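Local coordinates for protein phenol hydroxylase component phO (Pseudomonas stutzeri, PDB 3U52) that probably serves as a small subunit of a multicomponent bacterial phenol hydroxylase, the enzyme assembly that adds oxygen to the ring of phenol, at residues M48-S51 and A52-D55; P13-V17 and E18-G22; A5-D8 and Y9-P13; W78-D82 and E83-P87. All coordinates share one frame; numbering follows the deposited sequence.

Contact 1 of 4, residues M48-S51 and A52-D55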
loop_
_atom_site.group_PDB
_atom_site.type_symbol
_atom_site.label_atom_id
_atom_site.label_comp_id
_atom_site.label_asym_id
_atom_site.label_seq_id
_atom_site.Cartn_x
_atom_site.Cartn_y
_atom_site.Cartn_z
ATOM N N MET E 48 -15.142 60.585 -24.042
ATOM C CA MET E 48 -15.040 60.183 -25.449
ATOM C C MET E 48 -16.426 60.268 -26.087
ATOM O O MET E 48 -17.428 60.197 -25.393
ATOM C CB MET E 48 -14.426 58.793 -25.604
ATOM C CG MET E 48 -15.399 57.632 -25.363
ATOM S SD MET E 48 -14.623 55.984 -25.387
ATOM C CE MET E 48 -13.857 55.883 -26.978
ATOM N N THR E 49 -16.476 60.463 -27.394
ATOM C CA THR E 49 -17.771 60.622 -28.071
ATOM C C THR E 49 -18.374 59.239 -28.322
ATOM O O THR E 49 -17.660 58.248 -28.395
ATOM C CB THR E 49 -17.623 61.357 -29.432
ATOM O OG1 THR E 49 -16.752 60.615 -30.292
ATOM C CG2 THR E 49 -17.033 62.759 -29.258
ATOM N N PHE E 50 -19.685 59.175 -28.472
ATOM C CA PHE E 50 -20.326 57.927 -28.841
ATOM C C PHE E 50 -19.738 57.347 -30.127
ATOM O O PHE E 50 -19.569 56.138 -30.211
ATOM C CB PHE E 50 -21.847 58.048 -28.929
ATOM C CG PHE E 50 -22.543 56.713 -28.826
ATOM C CD1 PHE E 50 -22.722 55.915 -29.964
ATOM C CD2 PHE E 50 -22.943 56.218 -27.585
ATOM C CE1 PHE E 50 -23.338 54.643 -29.877
ATOM C CE2 PHE E 50 -23.548 54.970 -27.493
ATOM C CZ PHE E 50 -23.744 54.184 -28.642
ATOM N N SER E 51 -19.398 58.175 -31.119
ATOM C CA SER E 51 -18.839 57.641 -32.364
ATOM C C SER E 51 -17.413 57.115 -32.180
ATOM O O SER E 51 -17.015 56.160 -32.862
ATOM C CB SER E 51 -18.930 58.657 -33.517
ATOM O OG SER E 51 -18.178 59.828 -33.184
ATOM N N ALA E 52 -16.643 57.701 -31.254
ATOM C CA ALA E 52 -15.309 57.158 -30.912
ATOM C C ALA E 52 -15.413 55.766 -30.215
ATOM O O ALA E 52 -14.621 54.870 -30.508
ATOM C CB ALA E 52 -14.511 58.146 -30.052
ATOM N N LEU E 53 -16.401 55.598 -29.332
ATOM C CA LEU E 53 -16.672 54.306 -28.668
ATOM C C LEU E 53 -16.909 53.206 -29.692
ATOM O O LEU E 53 -16.288 52.143 -29.630
ATOM C CB LEU E 53 -17.874 54.403 -27.742
ATOM C CG LEU E 53 -18.410 53.059 -27.215
ATOM C CD1 LEU E 53 -17.460 52.520 -26.122
ATOM C CD2 LEU E 53 -19.840 53.245 -26.695
ATOM N N VAL E 54 -17.778 53.489 -30.656
ATOM C CA VAL E 54 -18.044 52.582 -31.744
ATOM C C VAL E 54 -16.826 52.302 -32.589
ATOM O O VAL E 54 -16.453 51.127 -32.735
ATOM C CB VAL E 54 -19.173 53.106 -32.617
ATOM C CG1 VAL E 54 -19.274 52.288 -33.884
ATOM C CG2 VAL E 54 -20.457 53.108 -31.819
ATOM N N ASP E 55 -16.183 53.334 -33.142
ATOM C CA ASP E 55 -15.073 53.081 -34.072
ATOM C C ASP E 55 -13.775 52.634 -33.420
ATOM O O ASP E 55 -13.025 51.889 -34.029
ATOM C CB ASP E 55 -14.791 54.274 -35.010
ATOM C CG ASP E 55 -16.039 54.745 -35.779
ATOM O OD1 ASP E 55 -16.882 53.886 -36.182
ATOM O OD2 ASP E 55 -16.151 55.991 -36.004
#
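With its chi1 at 60°, T49 holds OG1 between its own backbone N and carbonyl carbon, and this turns the hydroxyl oxygen to the backbone N-H of A52, in the first turn of the helix. OG1 accepts that N-H at 3.1 Å from A52 N, with an N-H...O angle of 150°. M48 reaches the same turn differently: its chain runs out and then bends at chi3 (-57°), which brings the terminal methyl CE back to 3.5 Å from L53 N and, with CB of A52 3.9 Å from CE, over the first turn.

These contacts define the N-terminus of helix 50-62. T49 is the N-cap, and M48 just before it meets L53 at the fourth helical position, SD lying 4.3 Å from L53 CB, the pairing of a hydrophobic staple. Without the hydroxyl, as with an alanine here, A52 N would probably lose its side-chain cap and the first turn would fray more easily.

Backbone bonds continue the helix: L53 N to T49 O at 3.1 Å, then V54 N to F50 O and D55 N to S51 O. The F50 side chain leaves the helix, yet its ring still reaches L53 and V54. L53 CD2 sits above one face of that ring, toward the rim, and V54 CG2 approaches CE1 of F50 obliquely at 3.8 Å. Farther out, W78 meets the F50 ring edge-to-face, L104 of strand 102-107 touches both F50 and L53, and S51 OG is hydrogen-bonded to the backbone O of A89.

Contact 2 of 4, residues P13-V17 and E18-G22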
loop_
_atom_site.group_PDB
_atom_site.type_symbol
_atom_site.label_atom_id
_atom_site.label_comp_id
_atom_site.label_asym_id
_atom_site.label_seq_id
_atom_site.Cartn_x
_atom_site.Cartn_y
_atom_site.Cartn_z
ATOM N N PRO E 13 -18.865 50.176 -1.559
ATOM C CA PRO E 13 -18.728 49.185 -2.638
ATOM C C PRO E 13 -17.310 49.200 -3.181
ATOM O O PRO E 13 -16.740 50.270 -3.377
ATOM C CB PRO E 13 -19.698 49.667 -3.742
ATOM C CG PRO E 13 -20.420 50.845 -3.197
ATOM C CD PRO E 13 -19.793 51.275 -1.891
ATOM N N LYS E 14 -16.751 48.013 -3.410
ATOM C CA LYS E 14 -15.451 47.885 -4.050
ATOM C C LYS E 14 -15.348 48.550 -5.413
ATOM O O LYS E 14 -14.259 48.985 -5.790
ATOM C CB LYS E 14 -15.083 46.400 -4.189
ATOM C CG LYS E 14 -14.289 45.880 -3.052
ATOM C CD LYS E 14 -12.867 45.708 -3.425
ATOM C CE LYS E 14 -12.041 45.419 -2.201
ATOM N NZ LYS E 14 -12.859 44.600 -1.265
ATOM N N ASP E 15 -16.437 48.616 -6.177
ATOM C CA ASP E 15 -16.335 49.104 -7.558
ATOM C C ASP E 15 -17.012 50.464 -7.804
ATOM O O ASP E 15 -17.471 50.740 -8.913
ATOM C CB ASP E 15 -16.862 48.076 -8.578
ATOM C CG ASP E 15 -16.138 46.721 -8.481
ATOM O OD1 ASP E 15 -16.826 45.653 -8.525
ATOM O OD2 ASP E 15 -14.888 46.737 -8.401
ATOM N N LYS E 16 -17.014 51.333 -6.791
ATOM C CA LYS E 16 -17.459 52.715 -6.992
ATOM C C LYS E 16 -16.587 53.448 -8.042
ATOM O O LYS E 16 -15.404 53.114 -8.263
ATOM C CB LYS E 16 -17.568 53.444 -5.636
ATOM C CG LYS E 16 -16.247 53.656 -4.946
ATOM C CD LYS E 16 -16.513 54.139 -3.538
ATOM C CE LYS E 16 -15.211 54.266 -2.755
ATOM N NZ LYS E 16 -15.428 54.799 -1.348
ATOM N N VAL E 17 -17.187 54.407 -8.739
ATOM C CA VAL E 17 -16.505 55.047 -9.874
ATOM C C VAL E 17 -15.159 55.684 -9.509
ATOM O O VAL E 17 -14.211 55.648 -10.289
ATOM C CB VAL E 17 -17.401 56.051 -10.669
ATOM C CG1 VAL E 17 -17.808 57.273 -9.798
ATOM C CG2 VAL E 17 -16.660 56.485 -11.879
ATOM N N GLU E 18 -15.087 56.228 -8.302
ATOM C CA GLU E 18 -13.841 56.810 -7.764
ATOM C C GLU E 18 -12.640 55.886 -7.894
ATOM O O GLU E 18 -11.526 56.367 -7.922
ATOM C CB GLU E 18 -14.021 57.221 -6.294
ATOM C CG GLU E 18 -15.141 58.241 -6.042
ATOM C CD GLU E 18 -16.556 57.630 -5.974
ATOM O OE1 GLU E 18 -16.852 56.650 -6.703
ATOM O OE2 GLU E 18 -17.395 58.156 -5.206
ATOM N N ASN E 19 -12.850 54.563 -7.970
ATOM C CA ASN E 19 -11.727 53.609 -8.011
ATOM C C ASN E 19 -11.160 53.368 -9.397
ATOM O O ASN E 19 -10.272 52.533 -9.593
ATOM C CB ASN E 19 -12.103 52.298 -7.317
ATOM C CG ASN E 19 -12.357 52.469 -5.828
ATOM O OD1 ASN E 19 -11.924 53.439 -5.212
ATOM N ND2 ASN E 19 -13.076 51.535 -5.242
ATOM N N PHE E 20 -11.651 54.116 -10.370
ATOM C CA PHE E 20 -11.291 53.831 -11.762
ATOM C C PHE E 20 -10.405 54.877 -12.491
ATOM O O PHE E 20 -10.277 54.858 -13.721
ATOM C CB PHE E 20 -12.554 53.384 -12.549
ATOM C CG PHE E 20 -13.101 52.034 -12.088
ATOM C CD1 PHE E 20 -12.643 50.859 -12.666
ATOM C CD2 PHE E 20 -14.022 51.951 -11.041
ATOM C CE1 PHE E 20 -13.155 49.625 -12.261
ATOM C CE2 PHE E 20 -14.539 50.697 -10.611
ATOM C CZ PHE E 20 -14.070 49.544 -11.226
ATOM N N HIS E 21 -9.708 55.699 -11.700
ATOM C CA HIS E 21 -8.663 56.624 -12.189
ATOM C C HIS E 21 -9.129 57.573 -13.337
ATOM O O HIS E 21 -8.402 57.827 -14.312
ATOM C CB HIS E 21 -7.291 55.913 -12.448
ATOM C CG HIS E 21 -7.389 54.584 -13.148
ATOM N ND1 HIS E 21 -7.157 54.431 -14.507
ATOM C CD2 HIS E 21 -7.679 53.341 -12.673
ATOM C CE1 HIS E 21 -7.304 53.156 -14.835
ATOM N NE2 HIS E 21 -7.631 52.476 -13.743
ATOM N N GLY E 22 -10.363 58.063 -13.199
ATOM C CA GLY E 22 -10.953 58.994 -14.157
ATOM C C GLY E 22 -11.862 58.324 -15.166
ATOM O O GLY E 22 -12.673 59.003 -15.809
HETATM O O HOH W 1 -14.289 50.783 -2.126
#
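N19 reaches back over the turn with its amide, and ND2 donates to K14 O at 2.9 Å. The oxygen lies in the amide plane of N19, whereas the donor stands above the carbonyl plane of K14; the bond is moderately bent, at 148°. Water 1 donates to P13 O at 2.8 Å and completes a weak bridge to the same ND2, so the amide faces two successive carbonyls of the type I beta turn P13-K16.

Backbone bonds then tighten the chain. N19 N donates to K16 O at 3.0 Å and F20 N to V17 O, both spanning three residues, as expected of the short 3-10 segment here.

Van der Waals and ring-edge contacts make up the rest. F20 turns the rim of its ring, near its own plane, to carbonyl oxygens: CD2 lies 3.3 Å from K16 O and CE2 3.4 Å from D15 O, so weakly positive ring hydrogens probably meet negative oxygens. E18 bends at chi2 (81°), which folds OE1 back to 3.3 Å from V17 CG1 and 3.5 Å from K16 CB. The K16 chain crosses E18 at about a right angle and carries its ammonium on to a salt bridge with E12.

The whole turn precedes strand 24-29: F20 packs on L43 of strand 40-44 and meets H100, whose NE2 is hydrogen-bonded to D15 O, while a chain of another protein binds K14.

Contact 3 of 4, residues A5-D8 and Y9-P13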
loop_
_atom_site.group_PDB
_atom_site.type_symbol
_atom_site.label_atom_id
_atom_site.label_comp_id
_atom_site.label_asym_id
_atom_site.label_seq_id
_atom_site.Cartn_x
_atom_site.Cartn_y
_atom_site.Cartn_z
ATOM N N ALA E 5 -25.303 40.511 11.523
ATOM C CA ALA E 5 -23.910 40.613 11.932
ATOM C C ALA E 5 -23.812 40.971 13.413
ATOM O O ALA E 5 -24.816 41.321 14.048
ATOM C CB ALA E 5 -23.150 41.599 11.100
ATOM N N LEU E 6 -22.612 40.883 13.954
ATOM C CA LEU E 6 -22.388 41.218 15.369
ATOM C C LEU E 6 -22.049 42.704 15.487
ATOM O O LEU E 6 -21.590 43.179 16.529
ATOM C CB LEU E 6 -21.227 40.358 15.893
ATOM C CG LEU E 6 -21.466 39.226 16.905
ATOM C CD1 LEU E 6 -22.907 38.886 17.241
ATOM C CD2 LEU E 6 -20.620 38.001 16.630
ATOM N N TYR E 7 -22.233 43.441 14.399
ATOM C CA TYR E 7 -21.850 44.831 14.348
ATOM C C TYR E 7 -22.587 45.457 13.174
ATOM O O TYR E 7 -23.325 44.749 12.492
ATOM C CB TYR E 7 -20.347 44.958 14.234
ATOM C CG TYR E 7 -19.708 44.394 12.976
ATOM C CD1 TYR E 7 -19.370 45.253 11.917
ATOM C CD2 TYR E 7 -19.377 43.017 12.862
ATOM C CE1 TYR E 7 -18.736 44.778 10.752
ATOM C CE2 TYR E 7 -18.753 42.516 11.677
ATOM C CZ TYR E 7 -18.439 43.406 10.633
ATOM O OH TYR E 7 -17.814 43.006 9.456
ATOM N N ASP E 8 -22.419 46.765 12.957
ATOM C CA ASP E 8 -23.138 47.450 11.860
ATOM C C ASP E 8 -22.377 47.217 10.554
ATOM O O ASP E 8 -21.315 47.782 10.306
ATOM C CB ASP E 8 -23.384 48.942 12.168
ATOM C CG ASP E 8 -24.342 49.625 11.167
ATOM O OD1 ASP E 8 -25.365 49.046 10.715
ATOM O OD2 ASP E 8 -24.061 50.794 10.838
ATOM N N TYR E 9 -22.954 46.344 9.740
ATOM C CA TYR E 9 -22.270 45.710 8.625
ATOM C C TYR E 9 -22.534 46.609 7.409
ATOM O O TYR E 9 -23.419 46.350 6.588
ATOM C CB TYR E 9 -22.829 44.268 8.458
ATOM C CG TYR E 9 -21.980 43.378 7.578
ATOM C CD1 TYR E 9 -20.886 42.668 8.094
ATOM C CD2 TYR E 9 -22.275 43.244 6.228
ATOM C CE1 TYR E 9 -20.089 41.865 7.260
ATOM C CE2 TYR E 9 -21.507 42.442 5.410
ATOM C CZ TYR E 9 -20.408 41.760 5.926
ATOM O OH TYR E 9 -19.661 40.970 5.067
ATOM N N LYS E 10 -21.754 47.672 7.313
ATOM C CA LYS E 10 -21.928 48.698 6.289
ATOM C C LYS E 10 -20.569 48.979 5.719
ATOM O O LYS E 10 -19.670 49.290 6.474
ATOM C CB LYS E 10 -22.521 49.985 6.909
ATOM C CG LYS E 10 -24.000 49.882 7.349
ATOM C CD LYS E 10 -24.959 49.697 6.156
ATOM C CE LYS E 10 -26.378 50.274 6.451
ATOM N NZ LYS E 10 -27.351 49.274 7.087
ATOM N N PHE E 11 -20.389 48.812 4.408
ATOM C CA PHE E 11 -19.089 49.066 3.775
ATOM C C PHE E 11 -19.286 49.807 2.478
ATOM O O PHE E 11 -20.396 49.877 1.969
ATOM C CB PHE E 11 -18.310 47.760 3.486
ATOM C CG PHE E 11 -18.175 46.876 4.670
ATOM C CD1 PHE E 11 -17.113 47.030 5.546
ATOM C CD2 PHE E 11 -19.136 45.910 4.931
ATOM C CE1 PHE E 11 -17.013 46.261 6.665
ATOM C CE2 PHE E 11 -19.037 45.109 6.059
ATOM C CZ PHE E 11 -17.993 45.280 6.917
ATOM N N GLU E 12 -18.205 50.352 1.940
ATOM C CA GLU E 12 -18.253 51.021 0.656
ATOM C C GLU E 12 -18.136 49.979 -0.454
ATOM O O GLU E 12 -17.367 49.017 -0.323
ATOM C CB GLU E 12 -17.104 52.028 0.542
ATOM C CG GLU E 12 -17.252 53.236 1.477
ATOM C CD GLU E 12 -18.269 54.229 0.961
ATOM O OE1 GLU E 12 -19.494 53.968 1.035
ATOM O OE2 GLU E 12 -17.833 55.280 0.457
ATOM N N PRO E 13 -18.865 50.176 -1.559
ATOM C CA PRO E 13 -18.728 49.185 -2.638
ATOM C C PRO E 13 -17.310 49.200 -3.181
ATOM O O PRO E 13 -16.740 50.270 -3.377
ATOM C CB PRO E 13 -19.698 49.667 -3.742
ATOM C CG PRO E 13 -20.420 50.845 -3.197
ATOM C CD PRO E 13 -19.793 51.275 -1.891
#
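The tip of F11 fits into the corner formed by Y7 and Y9. Its CZ comes at the edge of the Y7 ring, near that ring's plane, 3.4 Å from Y7 OH, and its CE2 rests 3.4 Å above the plane of the Y9 ring, over the centre. The two tyrosine rings are inclined at 55°, neither stacked nor edge-to-face, and this tilt makes the corner an angled one, with Y7 OH 3.4 Å from Y9 CE1 and F11 packed beside them. A second bump, the methyl CB of A5, presses on Y9 at its root, 3.8 Å from Y9 CB. Y9 carries CG anti to its backbone nitrogen (chi1 -165°), which swings the ring into reach of both A5 and Y7.

The chain bends sharply at Y9, the centre of an inverse gamma turn, with a weak bond of 3.0 Å from K10 N to D8 O. Beside it K10 CG lies 3.6 Å from D8 OD2, the ammonium staying beyond salt-bridge range.

Both hydroxyls are spoken for outside this chain: Y9 OH bonds to two other protein chains and Y7 OH to the backbone of one of them. With few internal bonds and no helix or strand, this N-terminal arm probably owes its shape to ring packing and to the subunits that it grips.

Contact 4 of 4, residues W78-D82 and E83-P87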
loop_
_atom_site.group_PDB
_atom_site.type_symbol
_atom_site.label_atom_id
_atom_site.label_comp_id
_atom_site.label_asym_id
_atom_site.label_seq_id
_atom_site.Cartn_x
_atom_site.Cartn_y
_atom_site.Cartn_z
ATOM N N TRP E 78 -30.679 50.537 -30.109
ATOM C CA TRP E 78 -29.882 50.604 -28.875
ATOM C C TRP E 78 -30.758 50.623 -27.685
ATOM O O TRP E 78 -31.836 51.237 -27.698
ATOM C CB TRP E 78 -28.954 51.856 -28.821
ATOM C CG TRP E 78 -27.792 51.830 -29.728
ATOM C CD1 TRP E 78 -27.741 52.289 -31.034
ATOM C CD2 TRP E 78 -26.470 51.351 -29.420
ATOM N NE1 TRP E 78 -26.489 52.075 -31.557
ATOM C CE2 TRP E 78 -25.688 51.506 -30.589
ATOM C CE3 TRP E 78 -25.883 50.782 -28.278
ATOM C CZ2 TRP E 78 -24.327 51.135 -30.638
ATOM C CZ3 TRP E 78 -24.548 50.403 -28.330
ATOM C CH2 TRP E 78 -23.788 50.567 -29.499
ATOM N N LEU E 79 -30.319 49.937 -26.638
ATOM C CA LEU E 79 -30.946 50.097 -25.325
ATOM C C LEU E 79 -29.848 50.568 -24.413
ATOM O O LEU E 79 -28.694 50.212 -24.604
ATOM C CB LEU E 79 -31.474 48.766 -24.781
ATOM C CG LEU E 79 -32.810 48.098 -25.199
ATOM C CD1 LEU E 79 -32.970 48.032 -26.671
ATOM C CD2 LEU E 79 -32.887 46.706 -24.597
ATOM N N LEU E 80 -30.218 51.329 -23.395
ATOM C CA LEU E 80 -29.292 51.771 -22.359
ATOM C C LEU E 80 -29.962 51.454 -21.067
ATOM O O LEU E 80 -31.012 52.004 -20.774
ATOM C CB LEU E 80 -28.992 53.271 -22.435
ATOM C CG LEU E 80 -28.303 53.896 -21.213
ATOM C CD1 LEU E 80 -26.871 53.323 -21.073
ATOM C CD2 LEU E 80 -28.263 55.416 -21.354
ATOM N N ASN E 81 -29.367 50.539 -20.294
ATOM C CA ASN E 81 -29.962 50.088 -19.039
ATOM C C ASN E 81 -31.405 49.573 -19.213
ATOM O O ASN E 81 -32.265 49.781 -18.353
ATOM C CB ASN E 81 -29.803 51.161 -17.931
ATOM C CG ASN E 81 -28.344 51.512 -17.714
ATOM O OD1 ASN E 81 -27.513 50.604 -17.722
ATOM N ND2 ASN E 81 -28.001 52.828 -17.599
ATOM N N ASP E 82 -31.612 48.869 -20.338
ATOM C CA ASP E 82 -32.863 48.244 -20.716
ATOM C C ASP E 82 -33.931 49.207 -21.225
ATOM O O ASP E 82 -35.060 48.778 -21.461
ATOM C CB ASP E 82 -33.425 47.361 -19.587
ATOM C CG ASP E 82 -32.319 46.618 -18.813
ATOM O OD1 ASP E 82 -31.454 45.921 -19.452
ATOM O OD2 ASP E 82 -32.314 46.753 -17.547
ATOM N N GLU E 83 -33.581 50.475 -21.437
ATOM C CA GLU E 83 -34.535 51.472 -21.938
ATOM C C GLU E 83 -34.154 51.867 -23.365
ATOM O O GLU E 83 -32.955 52.003 -23.657
ATOM C CB GLU E 83 -34.513 52.730 -21.043
ATOM C CG GLU E 83 -35.156 52.567 -19.668
ATOM C CD GLU E 83 -36.707 52.621 -19.703
ATOM O OE1 GLU E 83 -37.282 53.690 -20.074
ATOM O OE2 GLU E 83 -37.363 51.596 -19.347
ATOM N N PRO E 84 -35.157 52.070 -24.264
ATOM C CA PRO E 84 -34.856 52.525 -25.642
ATOM C C PRO E 84 -33.920 53.743 -25.623
ATOM O O PRO E 84 -34.090 54.613 -24.777
ATOM C CB PRO E 84 -36.245 52.897 -26.184
ATOM C CG PRO E 84 -37.187 51.951 -25.457
ATOM C CD PRO E 84 -36.611 51.858 -24.053
ATOM N N PHE E 85 -32.943 53.796 -26.523
ATOM C CA PHE E 85 -31.908 54.813 -26.463
ATOM C C PHE E 85 -31.504 55.239 -27.842
ATOM O O PHE E 85 -31.221 54.409 -28.722
ATOM C CB PHE E 85 -30.680 54.270 -25.730
ATOM C CG PHE E 85 -29.516 55.211 -25.655
ATOM C CD1 PHE E 85 -29.555 56.327 -24.834
ATOM C CD2 PHE E 85 -28.343 54.921 -26.329
ATOM C CE1 PHE E 85 -28.476 57.175 -24.742
ATOM C CE2 PHE E 85 -27.215 55.760 -26.242
ATOM C CZ PHE E 85 -27.282 56.890 -25.448
ATOM N N THR E 86 -31.463 56.542 -28.037
ATOM C CA THR E 86 -30.948 57.041 -29.302
ATOM C C THR E 86 -29.632 57.835 -29.130
ATOM O O THR E 86 -29.611 58.931 -28.537
ATOM C CB THR E 86 -32.047 57.608 -30.313
ATOM O OG1 THR E 86 -31.593 58.846 -30.872
ATOM C CG2 THR E 86 -33.427 57.785 -29.667
ATOM N N PRO E 87 -28.525 57.230 -29.582
ATOM C CA PRO E 87 -27.221 57.795 -29.399
ATOM C C PRO E 87 -27.045 59.080 -30.203
ATOM O O PRO E 87 -27.593 59.198 -31.310
ATOM C CB PRO E 87 -26.294 56.722 -29.968
ATOM C CG PRO E 87 -27.134 55.879 -30.861
ATOM C CD PRO E 87 -28.491 55.924 -30.281
HETATM O O HOH W 2 -31.527 53.335 -31.023
#
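L80 CB makes an off-centre CH-pi contact with the F85 ring, 4.2 Å from its centroid. At the edge of that ring, near its plane, W78 CB lies 4.0 Å from F85 CD2. With CG anti to the backbone nitrogen (chi1 177°), the ring stands off the strands on the face that also carries W78 and L80, within reach of both. P87 crosses W78 at about a right angle, its CG 3.6 Å from W78 CD1.

The backbone sets these positions. L80 and E83 form an antiparallel hydrogen-bonded pair: L80 N donates to E83 O at 2.8 Å, almost straight, and E83 N returns to L80 O at 3.1 Å. A type I' turn through N81 and D82 closes this beta hairpin with a two-residue loop, and F85 N also donates to W78 O. Water 2 bridges W78 N and F85 O, which do not bond directly, donating to F85 O at 2.6 Å.

Farther out, N81 ties the turn to strand 102-107 through S102 OG and M103 N, and F50 of helix 50-62 touches W78, F85 and P87. A serine in place of F85 would probably open a gap beside L80 and W78, leaving F50 with less to pack on.

An apolar patch of W78, L80 and F85, packed against F50, thus probably holds the hairpin to the body, while its polar tip is left to meet another protein chain, where N81 bonds to a polar side chain.

In the fold
Contacts 1 and 4 meet directly: F50 of 48-55 packs on the hairpin, with F50 CE1 3.6 Å from P87 CB and F50 CZ 3.7 Å from W78 CZ2, so the helix start and the hairpin whose strand 83-85 edges the sheet within this chain share one apolar interface although their centres are 16 Å apart. Contacts 2 and 3 are continuous, sharing P13, with centres about 19 Å apart along the arm. That arm leads away from the body: contact 3 lies about 31 Å from the chain's centre and about 39 Å, centre to centre, from contact 1, on the other side. Contact 2 is the intermediate step, its nearest atoms about 9 Å from those of contact 1.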